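Local coordinates for MxaA (Stigmatella aurantiaca, PDB 4W4T), which serves as the terminal NADPH-binding reductase domain of the myxalamid PKS-NRPS pathway, probably releasing the carrier-bound product by reducing it, with a primary alcohol as end product, at residues 70-75 with 83-88; 144-149 with 174-179; 168-173 with 185-190; 189-194 with 309-314; 212-217 with 221-226. One frame throughout, in Å; residues are numbered along the deposited sequence.

Contact 1: 70-75 with 83-88; sequences FLLEEL and IYCLVR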
# COMPACT_ATOMS: atom_id res chain seq x y z
N PHE A 70 7.15 8.31 26.01
CA PHE A 70 8.35 8.39 26.82
C PHE A 70 8.67 9.83 27.18
O PHE A 70 9.06 10.13 28.30
CB PHE A 70 9.53 7.72 26.09
CG PHE A 70 9.35 6.25 25.93
CD1 PHE A 70 8.59 5.73 24.89
CD2 PHE A 70 9.92 5.37 26.84
CE1 PHE A 70 8.41 4.37 24.75
CE2 PHE A 70 9.75 4.01 26.71
CZ PHE A 70 9.00 3.50 25.67
N LEU A 71 8.46 10.74 26.23
CA LEU A 71 8.61 12.16 26.49
C LEU A 71 7.66 12.61 27.59
O LEU A 71 8.04 13.36 28.48
CB LEU A 71 8.37 12.95 25.20
CG LEU A 71 8.92 14.36 25.02
CD1 LEU A 71 10.37 14.45 25.49
CD2 LEU A 71 8.81 14.75 23.53
N LEU A 72 6.42 12.13 27.56
CA LEU A 72 5.48 12.53 28.60
C LEU A 72 5.95 12.03 29.97
O LEU A 72 6.01 12.80 30.94
CB LEU A 72 4.09 12.01 28.30
CG LEU A 72 3.07 12.29 29.41
CD1 LEU A 72 3.07 13.77 29.80
CD2 LEU A 72 1.69 11.83 28.98
N GLU A 73 6.31 10.75 30.03
CA GLU A 73 6.69 10.16 31.30
C GLU A 73 7.97 10.84 31.81
O GLU A 73 8.10 11.14 33.01
CB GLU A 73 6.84 8.64 31.14
CG GLU A 73 6.96 7.86 32.44
CD GLU A 73 8.38 7.84 32.96
OE1 GLU A 73 9.29 8.14 32.17
OE2 GLU A 73 8.58 7.53 34.16
N GLU A 74 8.88 11.15 30.90
CA GLU A 74 10.10 11.84 31.28
C GLU A 74 9.85 13.28 31.76
O GLU A 74 10.50 13.75 32.70
CB GLU A 74 11.09 11.84 30.11
CG GLU A 74 12.46 12.40 30.46
CD GLU A 74 13.55 11.36 30.34
OE1 GLU A 74 13.36 10.38 29.58
OE2 GLU A 74 14.60 11.54 30.99
N LEU A 75 8.92 13.99 31.13
CA LEU A 75 8.61 15.35 31.55
C LEU A 75 7.99 15.40 32.95
O LEU A 75 8.26 16.33 33.72
CB LEU A 75 7.65 16.02 30.53
CG LEU A 75 8.31 16.50 29.23
CD1 LEU A 75 7.23 16.93 28.24
CD2 LEU A 75 9.29 17.62 29.45
N ILE A 83 1.40 19.09 32.66
CA ILE A 83 1.65 18.78 31.26
C ILE A 83 0.35 18.70 30.49
O ILE A 83 -0.36 17.69 30.54
CB ILE A 83 2.43 17.44 31.07
CG1 ILE A 83 3.60 17.31 32.06
CG2 ILE A 83 2.89 17.30 29.61
CD1 ILE A 83 4.68 18.37 31.91
N TYR A 84 0.03 19.77 29.76
CA TYR A 84 -1.11 19.77 28.87
C TYR A 84 -0.80 18.92 27.64
O TYR A 84 0.22 19.14 26.99
CB TYR A 84 -1.46 21.20 28.44
CG TYR A 84 -2.02 22.05 29.55
CD1 TYR A 84 -1.22 22.54 30.58
CD2 TYR A 84 -3.37 22.38 29.57
CE1 TYR A 84 -1.75 23.33 31.60
CE2 TYR A 84 -3.91 23.16 30.59
CZ TYR A 84 -3.10 23.63 31.59
OH TYR A 84 -3.65 24.41 32.59
N CYS A 85 -1.68 17.98 27.34
CA CYS A 85 -1.47 17.07 26.22
C CYS A 85 -2.57 17.15 25.16
O CYS A 85 -3.70 16.77 25.40
CB CYS A 85 -1.38 15.63 26.72
SG CYS A 85 0.03 15.35 27.79
N LEU A 86 -2.20 17.62 23.98
CA LEU A 86 -3.15 17.72 22.88
C LEU A 86 -3.56 16.32 22.43
O LEU A 86 -2.71 15.48 22.16
CB LEU A 86 -2.54 18.51 21.72
CG LEU A 86 -3.49 18.91 20.59
CD1 LEU A 86 -4.40 20.04 21.06
CD2 LEU A 86 -2.69 19.31 19.37
N VAL A 87 -4.86 16.06 22.36
CA VAL A 87 -5.35 14.73 22.02
C VAL A 87 -6.72 14.78 21.35
O VAL A 87 -7.60 15.52 21.80
CB VAL A 87 -5.42 13.83 23.29
CG1 VAL A 87 -6.32 14.47 24.37
CG2 VAL A 87 -5.90 12.43 22.95
N ARG A 88 -6.88 14.02 20.27
CA ARG A 88 -8.17 13.87 19.61
C ARG A 88 -9.09 12.99 20.45
O ARG A 88 -8.82 11.81 20.63
CB ARG A 88 -8.03 13.24 18.23
CG ARG A 88 -7.22 14.06 17.23
CD ARG A 88 -7.08 13.33 15.89
NE ARG A 88 -8.35 13.21 15.17
CZ ARG A 88 -8.98 12.06 14.95
NH1 ARG A 88 -8.46 10.92 15.39
NH2 ARG A 88 -10.13 12.05 14.28

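Contact 2: 144-149 with 174-179; sequences DAIYHN and LRLATR. With ACT (acetate ion), chain C.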
# COMPACT_ATOMS: atom_id res chain seq x y z
N ASP A 144 3.40 27.76 29.34
CA ASP A 144 4.69 28.43 29.45
C ASP A 144 5.65 27.99 28.36
O ASP A 144 6.45 28.78 27.87
CB ASP A 144 5.32 28.18 30.83
CG ASP A 144 4.63 28.94 31.97
OD1 ASP A 144 3.87 29.91 31.70
OD2 ASP A 144 4.86 28.60 33.14
N ALA A 145 5.58 26.72 28.00
CA ALA A 145 6.50 26.17 27.00
C ALA A 145 5.85 25.02 26.22
O ALA A 145 4.89 24.39 26.67
CB ALA A 145 7.81 25.73 27.66
N ILE A 146 6.38 24.76 25.03
CA ILE A 146 5.80 23.78 24.12
C ILE A 146 6.82 22.74 23.67
O ILE A 146 7.91 23.10 23.21
CB ILE A 146 5.21 24.45 22.86
CG1 ILE A 146 4.12 25.46 23.25
CG2 ILE A 146 4.64 23.40 21.90
CD1 ILE A 146 3.93 26.57 22.25
N TYR A 147 6.48 21.47 23.82
CA TYR A 147 7.23 20.38 23.22
C TYR A 147 6.39 19.86 22.06
O TYR A 147 5.38 19.19 22.26
CB TYR A 147 7.53 19.27 24.23
CG TYR A 147 8.54 19.68 25.30
CD1 TYR A 147 8.20 20.60 26.28
CD2 TYR A 147 9.82 19.14 25.34
CE1 TYR A 147 9.10 20.99 27.26
CE2 TYR A 147 10.73 19.52 26.32
CZ TYR A 147 10.36 20.45 27.28
OH TYR A 147 11.26 20.82 28.26
N HIS A 148 6.81 20.17 20.84
CA HIS A 148 6.04 19.81 19.66
C HIS A 148 6.57 18.52 19.01
O HIS A 148 7.52 18.53 18.22
CB HIS A 148 6.01 20.99 18.67
CG HIS A 148 5.22 20.71 17.43
ND1 HIS A 148 4.12 19.88 17.42
CD2 HIS A 148 5.39 21.12 16.15
CE1 HIS A 148 3.63 19.81 16.19
NE2 HIS A 148 4.39 20.54 15.40
N ASN A 149 5.95 17.40 19.38
CA ASN A 149 6.34 16.07 18.89
C ASN A 149 5.22 15.42 18.07
O ASN A 149 5.34 14.29 17.62
CB ASN A 149 6.74 15.17 20.07
CG ASN A 149 7.10 13.76 19.64
OD1 ASN A 149 7.86 13.57 18.70
ND2 ASN A 149 6.50 12.77 20.29
N LEU A 174 3.41 27.45 16.16
CA LEU A 174 4.17 28.70 16.18
C LEU A 174 3.25 29.88 16.48
O LEU A 174 3.64 30.82 17.16
CB LEU A 174 4.89 28.94 14.86
CG LEU A 174 6.01 27.93 14.59
CD1 LEU A 174 6.56 28.08 13.16
CD2 LEU A 174 7.13 28.09 15.63
N ARG A 175 2.03 29.82 15.97
CA ARG A 175 1.01 30.82 16.28
C ARG A 175 0.74 30.90 17.78
O ARG A 175 0.68 31.98 18.36
CB ARG A 175 -0.27 30.49 15.52
CG ARG A 175 -1.22 31.65 15.41
CD ARG A 175 -2.51 31.26 14.66
NE ARG A 175 -2.27 30.72 13.32
CZ ARG A 175 -1.90 31.45 12.26
NH1 ARG A 175 -1.69 32.76 12.38
NH2 ARG A 175 -1.73 30.87 11.09
N LEU A 176 0.55 29.75 18.40
CA LEU A 176 0.30 29.69 19.84
C LEU A 176 1.51 30.20 20.62
O LEU A 176 1.37 30.91 21.63
CB LEU A 176 -0.05 28.25 20.25
CG LEU A 176 -0.28 28.00 21.74
CD1 LEU A 176 -1.57 28.68 22.20
CD2 LEU A 176 -0.31 26.51 22.04
N ALA A 177 2.70 29.85 20.15
CA ALA A 177 3.94 30.23 20.82
C ALA A 177 4.17 31.74 20.77
O ALA A 177 4.97 32.28 21.54
CB ALA A 177 5.12 29.50 20.21
N THR A 178 3.48 32.44 19.86
CA THR A 178 3.63 33.88 19.75
C THR A 178 2.35 34.64 20.10
O THR A 178 2.29 35.85 19.92
CB THR A 178 4.07 34.30 18.33
OG1 THR A 178 3.15 33.77 17.36
CG2 THR A 178 5.48 33.79 18.02
N ARG A 179 1.34 33.93 20.59
CA ARG A 179 0.05 34.55 20.92
C ARG A 179 -0.00 34.91 22.41
O ARG A 179 0.21 34.05 23.26
CB ARG A 179 -1.11 33.61 20.57
CG ARG A 179 -2.52 34.19 20.84
CD ARG A 179 -2.86 35.30 19.86
NE ARG A 179 -2.72 34.87 18.46
CZ ARG A 179 -3.68 34.33 17.71
NH1 ARG A 179 -4.91 34.13 18.19
NH2 ARG A 179 -3.40 33.97 16.47
C ACT C . -6.77 33.10 14.93
O ACT C . -7.71 32.61 14.23
OXT ACT C . -6.94 33.47 16.14
CH3 ACT C . -5.41 33.29 14.31

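Contact 3: 168-173 with 185-190; sequences LGTREI and LHYVST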
# COMPACT_ATOMS: atom_id res chain seq x y z
N LEU A 168 0.99 22.69 8.46
CA LEU A 168 0.07 23.64 9.07
C LEU A 168 0.03 23.47 10.60
O LEU A 168 -0.05 24.46 11.34
CB LEU A 168 -1.32 23.52 8.46
CG LEU A 168 -1.36 23.73 6.94
CD1 LEU A 168 -2.81 23.75 6.47
CD2 LEU A 168 -0.64 25.01 6.51
N GLY A 169 0.13 22.22 11.07
CA GLY A 169 0.15 21.97 12.50
C GLY A 169 1.30 22.69 13.18
O GLY A 169 1.13 23.29 14.24
N THR A 170 2.47 22.65 12.56
CA THR A 170 3.64 23.34 13.10
C THR A 170 3.41 24.85 13.02
O THR A 170 3.73 25.59 13.96
CB THR A 170 4.91 22.93 12.34
OG1 THR A 170 5.15 21.53 12.56
CG2 THR A 170 6.12 23.73 12.85
N ARG A 171 2.82 25.31 11.92
CA ARG A 171 2.45 26.73 11.82
C ARG A 171 1.55 27.16 12.98
O ARG A 171 1.76 28.21 13.59
CB ARG A 171 1.74 27.01 10.48
CG ARG A 171 1.41 28.48 10.27
CD ARG A 171 0.47 28.71 9.08
NE ARG A 171 -0.85 28.11 9.28
CZ ARG A 171 -1.78 28.02 8.32
NH1 ARG A 171 -1.53 28.49 7.11
NH2 ARG A 171 -2.96 27.45 8.58
N GLU A 172 0.56 26.34 13.31
CA GLU A 172 -0.39 26.71 14.36
C GLU A 172 0.27 26.69 15.74
O GLU A 172 -0.07 27.47 16.62
CB GLU A 172 -1.61 25.79 14.33
CG GLU A 172 -2.42 25.92 13.02
CD GLU A 172 -2.87 27.36 12.76
OE1 GLU A 172 -3.86 27.81 13.37
OE2 GLU A 172 -2.22 28.04 11.93
N ILE A 173 1.23 25.78 15.92
CA ILE A 173 2.02 25.73 17.15
C ILE A 173 2.84 27.00 17.27
O ILE A 173 2.94 27.58 18.36
CB ILE A 173 2.96 24.48 17.16
CG1 ILE A 173 2.15 23.22 17.48
CG2 ILE A 173 4.15 24.66 18.13
CD1 ILE A 173 1.56 23.20 18.90
N LEU A 185 9.82 26.96 22.36
CA LEU A 185 9.38 25.82 21.59
C LEU A 185 10.49 24.80 21.43
O LEU A 185 11.55 25.11 20.90
CB LEU A 185 8.88 26.26 20.22
CG LEU A 185 8.69 25.10 19.25
CD1 LEU A 185 7.53 24.22 19.69
CD2 LEU A 185 8.50 25.63 17.85
N HIS A 186 10.27 23.59 21.91
CA HIS A 186 11.23 22.51 21.70
C HIS A 186 10.65 21.63 20.62
O HIS A 186 9.69 20.89 20.84
CB HIS A 186 11.50 21.79 23.01
CG HIS A 186 11.86 22.73 24.11
ND1 HIS A 186 13.05 23.41 24.13
CD2 HIS A 186 11.15 23.19 25.16
CE1 HIS A 186 13.08 24.22 25.16
NE2 HIS A 186 11.93 24.11 25.81
N TYR A 187 11.21 21.76 19.42
CA TYR A 187 10.60 21.16 18.23
C TYR A 187 11.26 19.84 17.87
O TYR A 187 12.46 19.79 17.63
CB TYR A 187 10.67 22.14 17.05
CG TYR A 187 10.18 21.50 15.78
CD1 TYR A 187 8.90 20.97 15.71
CD2 TYR A 187 11.01 21.38 14.68
CE1 TYR A 187 8.44 20.35 14.55
CE2 TYR A 187 10.56 20.77 13.51
CZ TYR A 187 9.28 20.26 13.46
OH TYR A 187 8.83 19.63 12.32
N VAL A 188 10.47 18.77 17.83
CA VAL A 188 10.98 17.47 17.40
C VAL A 188 10.85 17.33 15.89
O VAL A 188 9.76 17.11 15.34
CB VAL A 188 10.28 16.32 18.12
CG1 VAL A 188 10.95 14.99 17.75
CG2 VAL A 188 10.37 16.55 19.66
N SER A 189 11.99 17.47 15.21
CA SER A 189 12.05 17.33 13.75
C SER A 189 12.40 15.90 13.36
O SER A 189 11.75 14.96 13.80
CB SER A 189 13.07 18.31 13.17
OG SER A 189 13.12 18.22 11.76
N THR A 190 13.44 15.74 12.54
CA THR A 190 13.87 14.40 12.15
C THR A 190 15.12 14.50 11.30
O THR A 190 15.31 15.48 10.60
CB THR A 190 12.77 13.66 11.35
OG1 THR A 190 13.28 12.42 10.85
CG2 THR A 190 12.29 14.50 10.17
O HOH W 1 6.20 18.29 12.13

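Contact 4: 189-194 with 309-314; sequences STVSVL and HLVNPQ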
# COMPACT_ATOMS: atom_id res chain seq x y z
N SER A 189 11.99 17.47 15.21
CA SER A 189 12.05 17.33 13.75
C SER A 189 12.40 15.90 13.36
O SER A 189 11.75 14.96 13.80
CB SER A 189 13.07 18.31 13.17
OG SER A 189 13.12 18.22 11.76
N THR A 190 13.44 15.74 12.54
CA THR A 190 13.87 14.40 12.15
C THR A 190 15.12 14.50 11.30
O THR A 190 15.31 15.48 10.60
CB THR A 190 12.77 13.66 11.35
OG1 THR A 190 13.28 12.42 10.85
CG2 THR A 190 12.29 14.50 10.17
N VAL A 191 15.99 13.49 11.36
CA VAL A 191 17.15 13.50 10.47
C VAL A 191 16.70 13.37 9.02
O VAL A 191 17.47 13.65 8.10
CB VAL A 191 18.15 12.37 10.79
CG1 VAL A 191 18.72 12.56 12.19
CG2 VAL A 191 17.49 10.99 10.63
N SER A 192 15.45 12.97 8.80
CA SER A 192 14.95 12.84 7.42
C SER A 192 14.72 14.18 6.71
O SER A 192 14.33 14.20 5.53
CB SER A 192 13.66 12.02 7.40
OG SER A 192 13.96 10.69 7.77
N VAL A 193 14.96 15.30 7.39
CA VAL A 193 14.99 16.58 6.67
C VAL A 193 16.28 16.73 5.85
O VAL A 193 16.41 17.69 5.08
CB VAL A 193 14.84 17.80 7.62
CG1 VAL A 193 13.61 17.65 8.48
CG2 VAL A 193 16.10 18.00 8.48
N LEU A 194 17.20 15.79 6.03
CA LEU A 194 18.51 15.80 5.36
C LEU A 194 18.57 14.88 4.14
O LEU A 194 17.92 13.83 4.11
CB LEU A 194 19.62 15.38 6.35
CG LEU A 194 19.74 16.16 7.66
CD1 LEU A 194 20.77 15.47 8.58
CD2 LEU A 194 20.12 17.61 7.40
N HIS A 309 21.44 16.42 16.77
CA HIS A 309 21.18 15.14 16.13
C HIS A 309 21.10 14.06 17.19
O HIS A 309 22.12 13.69 17.78
CB HIS A 309 22.25 14.82 15.10
CG HIS A 309 22.15 15.66 13.87
ND1 HIS A 309 23.18 15.77 12.95
CD2 HIS A 309 21.15 16.44 13.39
CE1 HIS A 309 22.81 16.57 11.97
NE2 HIS A 309 21.57 16.98 12.21
N LEU A 310 19.90 13.58 17.45
CA LEU A 310 19.72 12.56 18.47
C LEU A 310 19.80 11.20 17.80
O LEU A 310 18.80 10.53 17.57
CB LEU A 310 18.40 12.75 19.21
CG LEU A 310 18.24 14.16 19.78
CD1 LEU A 310 16.98 14.27 20.64
CD2 LEU A 310 19.48 14.55 20.57
N VAL A 311 21.03 10.83 17.47
CA VAL A 311 21.36 9.59 16.79
C VAL A 311 22.36 8.82 17.61
O VAL A 311 23.05 9.38 18.46
CB VAL A 311 21.94 9.86 15.39
CG1 VAL A 311 20.95 10.67 14.53
CG2 VAL A 311 23.27 10.61 15.51
N ASN A 312 22.44 7.52 17.37
CA ASN A 312 23.47 6.71 18.00
C ASN A 312 24.83 7.12 17.45
O ASN A 312 25.06 7.05 16.24
CB ASN A 312 23.19 5.22 17.76
CG ASN A 312 23.87 4.33 18.79
OD1 ASN A 312 24.96 4.63 19.25
ND2 ASN A 312 23.21 3.25 19.17
N PRO A 313 25.74 7.55 18.34
CA PRO A 313 27.11 7.90 17.91
C PRO A 313 27.85 6.72 17.29
O PRO A 313 28.78 6.92 16.51
CB PRO A 313 27.79 8.33 19.23
CG PRO A 313 26.66 8.65 20.15
CD PRO A 313 25.57 7.71 19.79
N GLN A 314 27.45 5.50 17.63
CA GLN A 314 28.09 4.29 17.10
C GLN A 314 27.17 3.62 16.07
O GLN A 314 26.07 3.22 16.41
CB GLN A 314 28.43 3.32 18.24
CG GLN A 314 28.83 1.88 17.81
CD GLN A 314 27.89 0.78 18.35
OE1 GLN A 314 26.79 1.07 18.85
NE2 GLN A 314 28.32 -0.48 18.24

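Contact 5: 212-217 with 221-226; sequences SSLVGG and SKWVAE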
# COMPACT_ATOMS: atom_id res chain seq x y z
N SER A 212 14.75 20.08 -3.23
CA SER A 212 14.84 19.07 -4.25
C SER A 212 15.66 17.91 -3.80
O SER A 212 15.60 16.91 -4.41
CB SER A 212 15.38 19.64 -5.53
OG SER A 212 16.69 20.01 -5.34
N SER A 213 16.41 18.05 -2.72
CA SER A 213 17.29 16.99 -2.23
C SER A 213 16.56 15.77 -1.63
O SER A 213 17.14 14.71 -1.55
CB SER A 213 18.31 17.56 -1.21
OG SER A 213 17.70 18.25 -0.10
N LEU A 214 15.32 15.96 -1.25
CA LEU A 214 14.58 15.02 -0.44
C LEU A 214 13.69 14.14 -1.28
O LEU A 214 13.27 14.51 -2.31
CB LEU A 214 13.72 15.75 0.58
CG LEU A 214 14.54 16.59 1.54
CD1 LEU A 214 13.78 17.19 2.67
CD2 LEU A 214 15.71 15.83 2.05
N VAL A 215 13.41 12.97 -0.76
CA VAL A 215 12.51 12.02 -1.39
C VAL A 215 11.38 11.60 -0.44
O VAL A 215 11.63 11.25 0.71
CB VAL A 215 13.28 10.76 -1.87
CG1 VAL A 215 12.33 9.65 -2.30
CG2 VAL A 215 14.24 11.14 -3.00
N GLY A 216 10.15 11.64 -0.94
CA GLY A 216 9.02 11.12 -0.19
C GLY A 216 8.30 12.22 0.57
O GLY A 216 8.90 13.22 0.98
N GLY A 217 7.01 12.02 0.78
CA GLY A 217 6.17 13.03 1.41
C GLY A 217 6.53 13.33 2.85
O GLY A 217 6.40 14.47 3.30
N SER A 221 7.56 17.05 4.04
CA SER A 221 6.71 17.82 4.96
C SER A 221 7.50 18.27 6.21
O SER A 221 7.27 19.35 6.74
CB SER A 221 5.48 17.02 5.37
OG SER A 221 5.79 15.91 6.20
N LYS A 222 8.44 17.45 6.65
CA LYS A 222 9.22 17.78 7.84
C LYS A 222 10.27 18.85 7.50
O LYS A 222 10.61 19.68 8.33
CB LYS A 222 9.88 16.53 8.43
CG LYS A 222 8.88 15.53 9.03
CD LYS A 222 8.11 16.08 10.25
CE LYS A 222 9.00 16.13 11.51
NZ LYS A 222 8.19 16.41 12.75
N TRP A 223 10.77 18.83 6.27
CA TRP A 223 11.67 19.88 5.81
C TRP A 223 10.95 21.24 5.88
O TRP A 223 11.47 22.22 6.42
CB TRP A 223 12.14 19.59 4.39
CG TRP A 223 13.07 20.60 3.80
CD1 TRP A 223 14.43 20.57 3.80
CD2 TRP A 223 12.70 21.79 3.08
NE1 TRP A 223 14.94 21.67 3.14
CE2 TRP A 223 13.89 22.43 2.69
CE3 TRP A 223 11.47 22.37 2.74
CZ2 TRP A 223 13.89 23.63 1.97
CZ3 TRP A 223 11.47 23.56 2.02
CH2 TRP A 223 12.68 24.18 1.65
N VAL A 224 9.75 21.29 5.32
CA VAL A 224 8.98 22.53 5.36
C VAL A 224 8.71 22.97 6.80
O VAL A 224 8.88 24.15 7.15
CB VAL A 224 7.66 22.35 4.58
CG1 VAL A 224 6.80 23.60 4.69
CG2 VAL A 224 7.96 22.05 3.12
N ALA A 225 8.28 22.04 7.65
CA ALA A 225 8.02 22.36 9.05
C ALA A 225 9.25 22.96 9.73
O ALA A 225 9.15 23.98 10.43
CB ALA A 225 7.55 21.12 9.81
N GLU A 226 10.42 22.36 9.50
CA GLU A 226 11.61 22.88 10.16
C GLU A 226 11.98 24.26 9.62
O GLU A 226 12.46 25.10 10.38
CB GLU A 226 12.79 21.91 10.01
CG GLU A 226 13.77 21.99 11.19
CD GLU A 226 15.06 21.25 10.91
OE1 GLU A 226 15.13 20.05 11.23
OE2 GLU A 226 15.98 21.87 10.36

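Contact 1: 70-75 with 83-88
Leu72 of helix 66-78 meets Ile83 and Cys85 of strand 82-87 with its branched end. Its CD1 lies 3.5 Å from Ile83 CG2. The same CD1 is 4.0 Å from Cys85 SG, and Leu72 CD2 is 4.1 Å from that sulfur, so both methyls rest on it. The Leu72 and Ile83 side chains lie alongside one another, pointing opposite ways. Ile83 splits its branches between two leucines: CG2 goes to Leu72, while CD1 comes to 4.0 Å from Leu75 CB, about one helical turn further on. The CB of Leu72 does not point at the strand. With CG anti to the backbone N (chi1 175°), the fork swings across to it. No hydrogen bond joins the segments, and the contact is wholly apolar and buried. Strand alternation puts Ile83 and Cys85 on the helix side, with Tyr84 between them pointing away. The axes of 70-75 and 83-87 run nearly antiparallel, at 166°, and are 10.3 Å apart at closest approach, as expected in a beta-alpha-beta unit of a Rossmann fold. Arg88, an NADPH-binding residue, follows the strand end. Ile99 and Leu103 of helix 92-105 and Ile117 of strand 117-121 also touch Leu72. Strand 82-87 lies in the parallel sheet between strands 57-61 and 117-121, and helix 66-78 turns Phe70 and Leu71 to helix 287-298.

Contact 2: 144-149 with 174-179
Ile146 of strand 145-148 points at helix 159-177 and touches it with the end of its longer branch. CG1 is anti to the carbonyl carbon (chi1 -60°), and CD1 extends from it to Ala177 and Leu176 of segment 174-179. There CD1 lies 3.8 Å from Ala177 CB and 3.9 Å from Ala177 CA. It is also 4.2 Å from Leu176 CD2. The small alanine lets the isoleucine approach the helix backbone itself. Leu176 points toward the strand and is also packed by Phe136 and Leu139 of helix 133-142.

Two arginines meet an acetate, probably from the crystallisation liquor. Arg179 NH1 donates to acetate OXT at 3.0 Å, nearly straight at 162°, with the carboxylate carbon at the guanidinium edge and in its plane. The aliphatic CD of Arg175 lies 3.6 Å from the acetate CH3. A leucine in place of Arg179 has no side-chain N-H and no charge, and would probably leave the acetate OXT without its donor and less firmly held.

Asn149, at the end of this strand, is an NADPH-binding residue. Strand 145-148 and helix 159-177 are the first two elements of a beta-alpha-beta unit in the Rossmann fold.

Contact 3: 168-173 with 185-190
Thr170 of helix 159-177 sets its hydroxyl beside the ring of Tyr187 on strand 185-188. Thr170 OG1 is 4.0 Å from Tyr187 CE1, and the two side chains cross at about a right angle. The hydroxyls are not bonded directly. A water lying in the plane of the tyrosine ring, at its edge, joins them: it is 3.0 Å from Tyr187 OH and gives a weak bond to Thr170 OG1 at 3.4 Å. The stronger partners of Thr170 OG1 are Asn166 O and His148 NE2. The first suits its torsion, which keeps OG1 beside the backbone N and anti to the carbonyl carbon (chi1 -64°). The buried hydroxyl is thus well supplied with partners.

Ile173 and Leu185 make the second, apolar half. Ile173 CG2 lies 3.7 Å from Leu185 CD1, and these side chains also cross at about a right angle. Three residues on along the helix, the partner lies two residues back along the strand, so the two run in opposite senses.

Away from the strand, Arg171 NE bridges to Glu172 OE2 at 3.0 Å, while Leu168 CD2 sits over the centre of the guanidinium face. Tyr187 OH also makes a weak bond to Lys222 NZ, and Lys222 binds NADPH. The contact packs the helix of a Rossmann beta-alpha-beta unit on its second strand, beside the cofactor site.

Contact 4: 189-194 with 309-314
Val191 and Val311 both hold CG1 anti to the carbonyl carbon (chi1 -63° and -58°), and these are the methyls that meet. Val191 CG1 lies 3.7 Å from Val311 CG1. Leu194 has its CG placed likewise, and Leu194 and His309 extend toward each other from opposite directions. Leu194 CD1 is 4.0 Å from His309 NE2 and 4.1 Å from His309 CE1, oblique to the ring. The contact joins a 3-10 turn in the loop following strand 185-188 to the end of strand 307-310, in the Rossmann-fold domain. Strand 239-248 lies between them and bonds through its backbone to Val191 and Leu310.

An ST turn opens the 3-10 segment: Ser192 N donates to Thr190 OG1 at 3.0 Å. This bond helps shape the turn that carries Val191. The polar atoms of the buried His309 are satisfied by other residues. ND1 bonds to Asp380 O and NE2 to Arg243 NH1, a pattern consistent with the proton on ND1. Bonds at both nitrogens fix the rotation of the ring on which the leucine methyl packs.

On the second segment, Leu310 centres an inverse gamma turn, which redirects the chain before Val311. Beyond it, Asn312 ND2 bonds to Leu284 O. Its amide oxygen closes an Asx turn: Gln314 N donates to Asn312 OD1 at 3.1 Å, from 37° above the carbonyl plane.

Contact 5: 212-217 with 221-226
Leu214 and Trp223 supply the apolar part of this contact. Leu214 CD1 lies 3.4 Å from Trp223 CB, close packing for two carbons. The same methyl is 3.6 Å from Trp223 CD1, so it sits at the root of the indole, oblique to the ring. The side chains cross at about a right angle. Trp223 has CG anti to the backbone N (chi1 180°), which sends the indole out along the preceding loop, where NE1 bonds to Glu209 O.

The polar part is backbone. Ser221 N donates to Gly217 O at 2.9 Å and 154°, the i+4 to i helical bond of the first turn. Ser221 OG turns to Tyr218 O and Asn166 ND2. Gly216 holds the N-cap position, at a positive phi of 96° where a side chain would jam against the preceding carbonyl.

Tyr218 and Lys222, both NADPH-binding residues, are spaced as in the YxxxK motif of short-chain dehydrogenases. Helix 217-234 lies among three elements. Trp223 and Val224 touch Met32 of helix 28-35, Ala225 packs on Thr170 of helix 159-177, and Ala225 also meets Tyr187 of strand 185-188.

From the N terminus, contact 1 closes a short helix-to-strand loop before the others begin. Contact 2 closes the link from strand 145-148 to helix 159-177, and contact 3 that from helix to strand 185-188. The two cross, and their strands are neighbours in the sheet. Leu75 packs on Tyr147, joining contacts 1 and 2. Contact 4 begins where contact 3 ends, sharing Ser189 and Thr190, and closes the longest loop, reaching strand 307-310. Contact 5 falls within that loop and closes a very short one starting helix 217-234. Ser189 OG lies 2.8 Å from Glu226 OE1, a probable hydrogen bond tying contacts 3 and 4 to contact 5. Contacts 1 to 4 reach one parallel sheet.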